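ABC transporter, substrate binding protein (Polyamine) (Agrobacterium tumefaciens, PDB 4EUO) binds gamma-aminobutyric acid selectively in the periplasm, probably delivering it to an ABC transporter for uptake. Local coordinates at residues Glu215-Ser227 with Ser280-Met294. Sequence-based numbering, arbitrary orientation.
Sequences ETSWAQNITAADS and SLPDQQTESQVNADM. With ABU (gamma-amino-butanoic acid), chain E.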
ATOM      1  N   GLU A 215     -16.741   8.976  -3.081  1.00 13.66           N
ATOM      2  CA  GLU A 215     -16.778   9.313  -1.671  1.00 14.35           C
ATOM      3  C   GLU A 215     -15.855   8.315  -0.960  1.00 15.43           C
ATOM      4  O   GLU A 215     -15.724   7.148  -1.384  1.00 14.87           O
ATOM      5  CB  GLU A 215     -18.203   9.097  -1.162  1.00 17.01           C
ATOM      6  CG  GLU A 215     -18.595   9.847   0.088  1.00 30.15           C
ATOM      7  CD  GLU A 215     -20.101   9.861   0.213  1.00 29.65           C
ATOM      8  OE1 GLU A 215     -20.645   8.905   0.812  1.00 23.37           O
ATOM      9  OE2 GLU A 215     -20.744  10.765  -0.369  1.00 27.40           O
ATOM     10  N   THR A 216     -15.233   8.771   0.124  1.00 12.12           N
ATOM     11  CA  THR A 216     -14.380   7.918   0.941  1.00 11.08           C
ATOM     12  C   THR A 216     -14.866   7.996   2.389  1.00 12.77           C
ATOM     13  O   THR A 216     -14.999   9.104   2.914  1.00 12.75           O
ATOM     14  CB  THR A 216     -12.923   8.398   0.888  1.00 13.26           C
ATOM     15  OG1 THR A 216     -12.416   8.184  -0.431  1.00 14.60           O
ATOM     16  CG2 THR A 216     -12.040   7.662   1.851  1.00 14.79           C
ATOM     17  N   SER A 217     -15.104   6.842   3.021  1.00  9.13           N
ATOM     18  CA  SER A 217     -15.320   6.804   4.463  1.00  9.09           C
ATOM     19  C   SER A 217     -14.020   6.375   5.123  1.00 11.21           C
ATOM     20  O   SER A 217     -13.485   5.299   4.792  1.00 10.21           O
ATOM     21  CB  SER A 217     -16.444   5.864   4.866  1.00 10.20           C
ATOM     22  OG  SER A 217     -16.472   5.821   6.292  1.00 11.29           O
ATOM     23  N   TRP A 218     -13.538   7.194   6.069  1.00  9.68           N
ATOM     24  CA  TRP A 218     -12.327   6.914   6.839  1.00 10.11           C
ATOM     25  C   TRP A 218     -12.654   6.246   8.179  1.00 10.60           C
ATOM     26  O   TRP A 218     -11.746   6.105   9.022  1.00  9.68           O
ATOM     27  CB  TRP A 218     -11.563   8.212   7.089  1.00 10.19           C
ATOM     28  CG  TRP A 218     -11.008   8.809   5.834  1.00 10.56           C
ATOM     29  CD1 TRP A 218     -11.621   9.707   4.998  1.00 13.35           C
ATOM     30  CD2 TRP A 218      -9.686   8.621   5.323  1.00 10.09           C
ATOM     31  NE1 TRP A 218     -10.761  10.071   3.986  1.00 12.43           N
ATOM     32  CE2 TRP A 218      -9.558   9.429   4.171  1.00 12.10           C
ATOM     33  CE3 TRP A 218      -8.575   7.875   5.753  1.00 10.16           C
ATOM     34  CZ2 TRP A 218      -8.376   9.485   3.433  1.00 11.09           C
ATOM     35  CZ3 TRP A 218      -7.407   7.939   5.029  1.00 10.79           C
ATOM     36  CH2 TRP A 218      -7.326   8.709   3.866  1.00 10.92           C
ATOM     37  N   ALA A 219     -13.910   5.792   8.369  1.00  9.05           N
ATOM     38  CA  ALA A 219     -14.269   5.162   9.639  1.00  9.91           C
ATOM     39  C   ALA A 219     -13.516   3.835   9.819  1.00 11.15           C
ATOM     40  O   ALA A 219     -13.662   2.909   9.030  1.00 10.07           O
ATOM     41  CB  ALA A 219     -15.781   4.938   9.709  1.00 11.19           C
ATOM     42  N   GLN A 220     -12.742   3.739  10.901  1.00  9.61           N
ATOM     43  CA  GLN A 220     -11.872   2.584  11.188  1.00  9.22           C
ATOM     44  C   GLN A 220     -10.912   2.320  10.004  1.00  9.79           C
ATOM     45  O   GLN A 220     -10.589   1.179   9.712  1.00  9.43           O
ATOM     46  CB  GLN A 220     -12.625   1.309  11.577  1.00  9.46           C
ATOM     47  CG  GLN A 220     -13.492   1.484  12.832  1.00 10.47           C
ATOM     48  CD  GLN A 220     -14.220   0.200  13.086  1.00 11.44           C
ATOM     49  OE1 GLN A 220     -14.955  -0.319  12.257  1.00 11.35           O
ATOM     50  NE2 GLN A 220     -13.977  -0.396  14.249  1.00 13.21           N
ATOM     51  N   ASN A 221     -10.464   3.371   9.332  1.00  8.84           N
ATOM     52  CA  ASN A 221      -9.529   3.179   8.191  1.00  8.24           C
ATOM     53  C   ASN A 221      -8.326   2.400   8.712  1.00  8.91           C
ATOM     54  O   ASN A 221      -7.898   2.614   9.846  1.00  9.07           O
ATOM     55  CB  ASN A 221      -9.162   4.502   7.567  1.00  8.86           C
ATOM     56  CG  ASN A 221      -8.293   5.391   8.413  1.00  8.81           C
ATOM     57  OD1 ASN A 221      -7.056   5.363   8.316  1.00  9.24           O
ATOM     58  ND2 ASN A 221      -8.927   6.289   9.216  1.00 10.36           N
ATOM     59  N   ILE A 222      -7.777   1.500   7.882  1.00  8.72           N
ATOM     60  CA  ILE A 222      -6.727   0.593   8.320  1.00  7.57           C
ATOM     61  C   ILE A 222      -5.416   1.040   7.717  1.00  8.69           C
ATOM     62  O   ILE A 222      -5.251   1.004   6.485  1.00  8.47           O
ATOM     63  CB  ILE A 222      -7.088  -0.834   7.929  1.00  8.39           C
ATOM     64  CG1 ILE A 222      -8.422  -1.273   8.570  1.00  8.37           C
ATOM     65  CG2 ILE A 222      -5.926  -1.801   8.290  1.00 10.75           C
ATOM     66  CD1 ILE A 222      -8.987  -2.515   7.865  1.00  9.82           C
ATOM     67  N   THR A 223      -4.461   1.448   8.564  1.00  8.44           N
ATOM     68  CA  THR A 223      -3.189   1.961   8.057  1.00  8.28           C
ATOM     69  C   THR A 223      -2.152   0.890   7.862  1.00  9.73           C
ATOM     70  O   THR A 223      -2.161  -0.166   8.518  1.00  9.07           O
ATOM     71  CB  THR A 223      -2.577   3.013   8.995  1.00 10.43           C
ATOM     72  OG1 THR A 223      -2.242   2.395  10.235  1.00 11.62           O
ATOM     73  CG2 THR A 223      -3.503   4.138   9.266  1.00 11.07           C
ATOM     74  N   ALA A 224      -1.238   1.165   6.930  1.00  8.02           N
ATOM     75  CA  ALA A 224      -0.081   0.342   6.643  1.00  8.17           C
ATOM     76  C   ALA A 224       0.918   1.225   5.906  1.00  9.11           C
ATOM     77  O   ALA A 224       0.655   2.415   5.710  1.00  8.61           O
ATOM     78  CB  ALA A 224      -0.463  -0.901   5.827  1.00  9.73           C
ATOM     79  N   ALA A 225       2.083   0.675   5.540  1.00  8.56           N
ATOM     80  CA  ALA A 225       3.040   1.471   4.802  1.00  8.60           C
ATOM     81  C   ALA A 225       3.713   0.617   3.780  1.00  8.00           C
ATOM     82  O   ALA A 225       3.879  -0.594   3.975  1.00  8.88           O
ATOM     83  CB  ALA A 225       4.088   2.099   5.734  1.00 10.94           C
ATOM     84  N   ASP A 226       4.133   1.252   2.690  1.00  7.94           N
ATOM     85  CA  ASP A 226       5.005   0.593   1.726  1.00  7.65           C
ATOM     86  C   ASP A 226       6.443   0.931   2.090  1.00  8.36           C
ATOM     87  O   ASP A 226       6.716   1.901   2.825  1.00  9.05           O
ATOM     88  CB  ASP A 226       4.719   1.024   0.297  1.00  8.73           C
ATOM     89  CG  ASP A 226       3.580   0.255  -0.368  1.00  8.23           C
ATOM     90  OD1 ASP A 226       2.818  -0.437   0.340  1.00  8.98           O
ATOM     91  OD2 ASP A 226       3.475   0.316  -1.626  1.00  9.31           O
ATOM     92  N   SER A 227       7.372   0.181   1.493  1.00  8.27           N
ATOM     93  CA  SER A 227       8.791   0.321   1.727  1.00  8.21           C
ATOM     94  C   SER A 227       9.524   0.356   0.413  1.00  9.88           C
ATOM     95  O   SER A 227       9.025  -0.144  -0.598  1.00  9.31           O
ATOM     96  CB  SER A 227       9.298  -0.893   2.489  1.00 10.95           C
ATOM     97  OG  SER A 227       8.566  -1.061   3.692  1.00 10.70           O
ATOM     98  N   SER A 280      -5.714  16.175   5.194  1.00 20.65           N
ATOM     99  CA  SER A 280      -6.504  15.064   4.662  1.00 19.54           C
ATOM    100  C   SER A 280      -5.723  13.749   4.539  1.00 17.37           C
ATOM    101  O   SER A 280      -6.308  12.759   4.091  1.00 16.73           O
ATOM    102  CB  SER A 280      -7.031  15.451   3.280  1.00 24.31           C
ATOM    103  OG  SER A 280      -5.962  15.637   2.362  1.00 33.11           O
ATOM    104  N   LEU A 281      -4.416  13.760   4.837  1.00 13.20           N
ATOM    105  CA  LEU A 281      -3.569  12.586   4.640  1.00 12.43           C
ATOM    106  C   LEU A 281      -3.843  11.529   5.689  1.00 13.58           C
ATOM    107  O   LEU A 281      -4.332  11.840   6.784  1.00 12.68           O
ATOM    108  CB  LEU A 281      -2.095  12.979   4.599  1.00 13.11           C
ATOM    109  CG  LEU A 281      -1.686  14.047   3.560  1.00 15.62           C
ATOM    110  CD1 LEU A 281      -0.239  14.339   3.674  1.00 15.49           C
ATOM    111  CD2 LEU A 281      -2.074  13.661   2.108  1.00 17.62           C
ATOM    112  N   PRO A 282      -3.544  10.251   5.393  1.00 11.47           N
ATOM    113  CA  PRO A 282      -3.911   9.171   6.331  1.00 11.55           C
ATOM    114  C   PRO A 282      -3.401   9.337   7.747  1.00 14.37           C
ATOM    115  O   PRO A 282      -4.094   8.929   8.672  1.00 13.58           O
ATOM    116  CB  PRO A 282      -3.272   7.926   5.710  1.00 12.87           C
ATOM    117  CG  PRO A 282      -3.244   8.234   4.269  1.00 14.42           C
ATOM    118  CD  PRO A 282      -3.046   9.714   4.112  1.00 11.35           C
ATOM    119  N   ASP A 283      -2.231   9.941   7.931  1.00 13.36           N
ATOM    120  CA  ASP A 283      -1.709  10.111   9.291  1.00 14.15           C
ATOM    121  C   ASP A 283      -2.457  11.171  10.116  1.00 16.99           C
ATOM    122  O   ASP A 283      -2.195  11.297  11.321  1.00 17.54           O
ATOM    123  CB  ASP A 283      -0.197  10.349   9.258  1.00 16.95           C
ATOM    124  CG  ASP A 283       0.266  11.577   8.524  1.00 20.33           C
ATOM    125  OD1 ASP A 283      -0.568  12.212   7.821  1.00 16.87           O
ATOM    126  OD2 ASP A 283       1.501  11.868   8.568  1.00 24.36           O
ATOM    127  N   GLN A 284      -3.401  11.896   9.493  1.00 13.82           N
ATOM    128  CA  GLN A 284      -4.280  12.858  10.158  1.00 14.23           C
ATOM    129  C   GLN A 284      -5.712  12.344  10.289  1.00 15.69           C
ATOM    130  O   GLN A 284      -6.530  13.001  10.941  1.00 16.19           O
ATOM    131  CB  GLN A 284      -4.293  14.206   9.418  1.00 16.51           C
ATOM    132  CG  GLN A 284      -2.910  14.853   9.322  1.00 25.61           C
ATOM    133  CD  GLN A 284      -2.381  15.286  10.663  1.00 40.23           C
ATOM    134  OE1 GLN A 284      -3.109  15.830  11.495  1.00 38.68           O
ATOM    135  NE2 GLN A 284      -1.107  15.040  10.907  1.00 39.34           N
ATOM    136  N   GLN A 285      -6.052  11.188   9.677  1.00 12.35           N
ATOM    137  CA  GLN A 285      -7.418  10.662   9.687  1.00 12.06           C
ATOM    138  C   GLN A 285      -7.551   9.724  10.867  1.00 14.18           C
ATOM    139  O   GLN A 285      -7.851   8.538  10.726  1.00 12.58           O
ATOM    140  CB  GLN A 285      -7.699   9.942   8.352  1.00 12.61           C
ATOM    141  CG  GLN A 285      -7.549  10.872   7.136  1.00 13.04           C
ATOM    142  CD  GLN A 285      -8.728  11.781   6.852  1.00 20.01           C
ATOM    143  OE1 GLN A 285      -8.765  12.466   5.803  1.00 20.20           O
ATOM    144  NE2 GLN A 285      -9.769  11.724   7.666  1.00 13.20           N
ATOM    145  N   THR A 286      -7.379  10.303  12.078  1.00 14.06           N
ATOM    146  CA  THR A 286      -7.187   9.560  13.309  1.00 14.68           C
ATOM    147  C   THR A 286      -8.374   9.466  14.231  1.00 18.85           C
ATOM    148  O   THR A 286      -8.269   8.760  15.246  1.00 19.68           O
ATOM    149  CB  THR A 286      -5.966  10.080  14.032  1.00 15.03           C
ATOM    150  OG1 THR A 286      -6.195  11.462  14.344  1.00 17.98           O
ATOM    151  CG2 THR A 286      -4.703   9.983  13.203  1.00 16.41           C
ATOM    152  N   GLU A 287      -9.496  10.107  13.897  1.00 16.32           N
ATOM    153  CA  GLU A 287     -10.721  10.065  14.738  1.00 18.15           C
ATOM    154  C   GLU A 287     -11.113   8.620  15.042  1.00 20.15           C
ATOM    155  O   GLU A 287     -11.382   8.242  16.191  1.00 19.02           O
ATOM    156  CB  GLU A 287     -11.884  10.762  14.018  1.00 20.49           C
ATOM    157  CG  GLU A 287     -13.107  11.046  14.875  1.00 35.88           C
ATOM    158  CD  GLU A 287     -13.973  12.145  14.287  1.00 64.80           C
ATOM    159  OE1 GLU A 287     -13.651  13.336  14.511  1.00 62.61           O
ATOM    160  OE2 GLU A 287     -14.940  11.820  13.562  1.00 61.15           O
ATOM    161  N   SER A 288     -11.114   7.789  13.997  1.00 15.09           N
ATOM    162  CA  SER A 288     -11.457   6.385  14.137  1.00 13.95           C
ATOM    163  C   SER A 288     -10.554   5.696  13.135  1.00 13.90           C
ATOM    164  O   SER A 288     -10.837   5.666  11.937  1.00 13.35           O
ATOM    165  CB  SER A 288     -12.915   6.164  13.764  1.00 16.34           C
ATOM    166  OG  SER A 288     -13.202   4.784  13.839  1.00 17.46           O
ATOM    167  N   GLN A 289      -9.444   5.175  13.631  1.00 10.90           N
ATOM    168  CA  GLN A 289      -8.418   4.568  12.781  1.00 10.41           C
ATOM    169  C   GLN A 289      -7.877   3.308  13.450  1.00 13.31           C
ATOM    170  O   GLN A 289      -7.758   3.232  14.686  1.00 12.78           O
ATOM    171  CB  GLN A 289      -7.287   5.587  12.585  1.00 10.93           C
ATOM    172  CG  GLN A 289      -6.179   5.146  11.615  1.00 11.90           C
ATOM    173  CD  GLN A 289      -5.260   6.271  11.321  1.00 13.30           C
ATOM    174  OE1 GLN A 289      -4.498   6.713  12.191  1.00 13.86           O
ATOM    175  NE2 GLN A 289      -5.256   6.759  10.091  1.00 12.28           N
ATOM    176  N   VAL A 290      -7.498   2.335  12.617  1.00 10.37           N
ATOM    177  CA  VAL A 290      -6.931   1.046  13.054  1.00  9.90           C
ATOM    178  C   VAL A 290      -5.552   0.929  12.413  1.00 11.33           C
ATOM    179  O   VAL A 290      -5.403   1.239  11.231  1.00 12.34           O
ATOM    180  CB  VAL A 290      -7.880  -0.083  12.592  1.00 12.79           C
ATOM    181  CG1 VAL A 290      -7.295  -1.461  12.895  1.00 13.84           C
ATOM    182  CG2 VAL A 290      -9.257   0.058  13.245  1.00 13.42           C
ATOM    183  N   ASN A 291      -4.540   0.481  13.140  1.00 11.59           N
ATOM    184  CA  ASN A 291      -3.220   0.363  12.574  1.00 11.02           C
ATOM    185  C   ASN A 291      -2.906  -1.090  12.317  1.00 11.67           C
ATOM    186  O   ASN A 291      -2.811  -1.863  13.266  1.00 12.18           O
ATOM    187  CB  ASN A 291      -2.201   0.992  13.539  1.00 12.51           C
ATOM    188  CG  ASN A 291      -2.561   2.421  13.878  1.00 23.79           C
ATOM    189  OD1 ASN A 291      -2.796   2.764  15.044  1.00 27.25           O
ATOM    190  ND2 ASN A 291      -2.662   3.282  12.882  1.00 16.00           N
ATOM    191  N   ALA A 292      -2.762  -1.500  11.055  1.00  9.85           N
ATOM    192  CA  ALA A 292      -2.376  -2.870  10.789  1.00  9.71           C
ATOM    193  C   ALA A 292      -0.964  -3.101  11.283  1.00 11.33           C
ATOM    194  O   ALA A 292      -0.117  -2.191  11.273  1.00 11.91           O
ATOM    195  CB  ALA A 292      -2.490  -3.200   9.300  1.00 10.81           C
ATOM    196  N   ASP A 293      -0.713  -4.329  11.721  1.00  9.97           N
ATOM    197  CA  ASP A 293       0.607  -4.660  12.280  1.00  9.81           C
ATOM    198  C   ASP A 293       1.395  -5.440  11.248  1.00 11.50           C
ATOM    199  O   ASP A 293       1.210  -6.651  11.057  1.00 10.50           O
ATOM    200  CB  ASP A 293       0.439  -5.470  13.567  1.00 11.42           C
ATOM    201  CG  ASP A 293       1.741  -5.712  14.300  1.00 13.17           C
ATOM    202  OD1 ASP A 293       2.809  -5.624  13.667  1.00 11.69           O
ATOM    203  OD2 ASP A 293       1.682  -5.928  15.530  1.00 14.90           O
ATOM    204  N   MET A 294       2.240  -4.721  10.537  1.00 10.17           N
ATOM    205  CA  MET A 294       3.020  -5.354   9.473  1.00  9.77           C
ATOM    206  C   MET A 294       4.105  -6.245   9.986  1.00 11.65           C
ATOM    207  O   MET A 294       4.505  -7.166   9.277  1.00 11.01           O
ATOM    208  CB  MET A 294       3.594  -4.312   8.525  1.00 11.81           C
ATOM    209  CG  MET A 294       2.492  -3.477   7.819  1.00 13.03           C
ATOM    210  SD  MET A 294       3.190  -2.441   6.540  1.00 11.91           S
ATOM    211  CE  MET A 294       4.263  -1.369   7.453  1.00 13.00           C
TER
HETATM  212  N   ABU E 404       0.791  -1.155  -1.391  1.00 15.93           N
HETATM  213  CD  ABU E 404       0.069   0.111  -1.574  1.00 11.32           C
HETATM  214  CB  ABU E 404       0.042   0.534  -3.022  1.00 11.35           C
HETATM  215  CG  ABU E 404      -0.675   1.835  -3.145  1.00 11.20           C
HETATM  216  C   ABU E 404      -0.904   2.327  -4.559  1.00  9.76           C
HETATM  217  O   ABU E 404      -1.831   3.263  -4.741  1.00  9.30           O
HETATM  218  OXT ABU E 404      -0.326   1.788  -5.605  1.00  9.40           O
HETATM  219  O   HOH W   1     -11.444   8.424  11.142  1.00 16.90           O
HETATM  220  O   HOH W   2      -0.110   0.605  10.609  1.00 18.85           O
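Trp218 lays its indole against Gln285, whose CG sits 3.5 Å from the centroid of the Trp218 six-membered ring in a CH-pi contact. Gln285 bends at chi2 (-80°), which brings its amide flat onto the ring, the two planes 6° apart; Thr216 CG2 covers the opposite face. A type II turn from Trp218 to Asn221 swings the strand round a corner, with Gln220 N hydrogen-bonded, well off straight, to Ser288 OG. Asparagine suits the next place because its amide gives and accepts: Asn221 ND2 donates to Trp218 O and, at 2.9 Å, to Gln285 O, while Asn221 OD1 takes Gln289 NE2 on an in-plane lone pair, also at 2.9 Å. Gln289 NE2 also donates to Pro282 O, fastening the 3-10 turn to this junction. Strand 289-291 runs parallel to 221-227, a strand that probably crosses the hinge between the two lobes, as in other periplasmic binding proteins. Val290 N reaches Asn221 O and Thr223 N reaches Val290 O, both at 2.8 Å. Beta-branched Ile222 and Val290 share one face, where Leu148 of helix 142-149 packs on both. On the other face Thr223 OG1 accepts a nearly straight bond from Asn291 ND2 (2.8 Å, 176°), and Thr223 CG2 lies across the Gln289 amide. Small Ala224 and Ala225 admit the Met294 thioether, Ala225 N donating weakly to Met294 SD. Next, Asp226 OD1 accepts from ABU N at 2.8 Å.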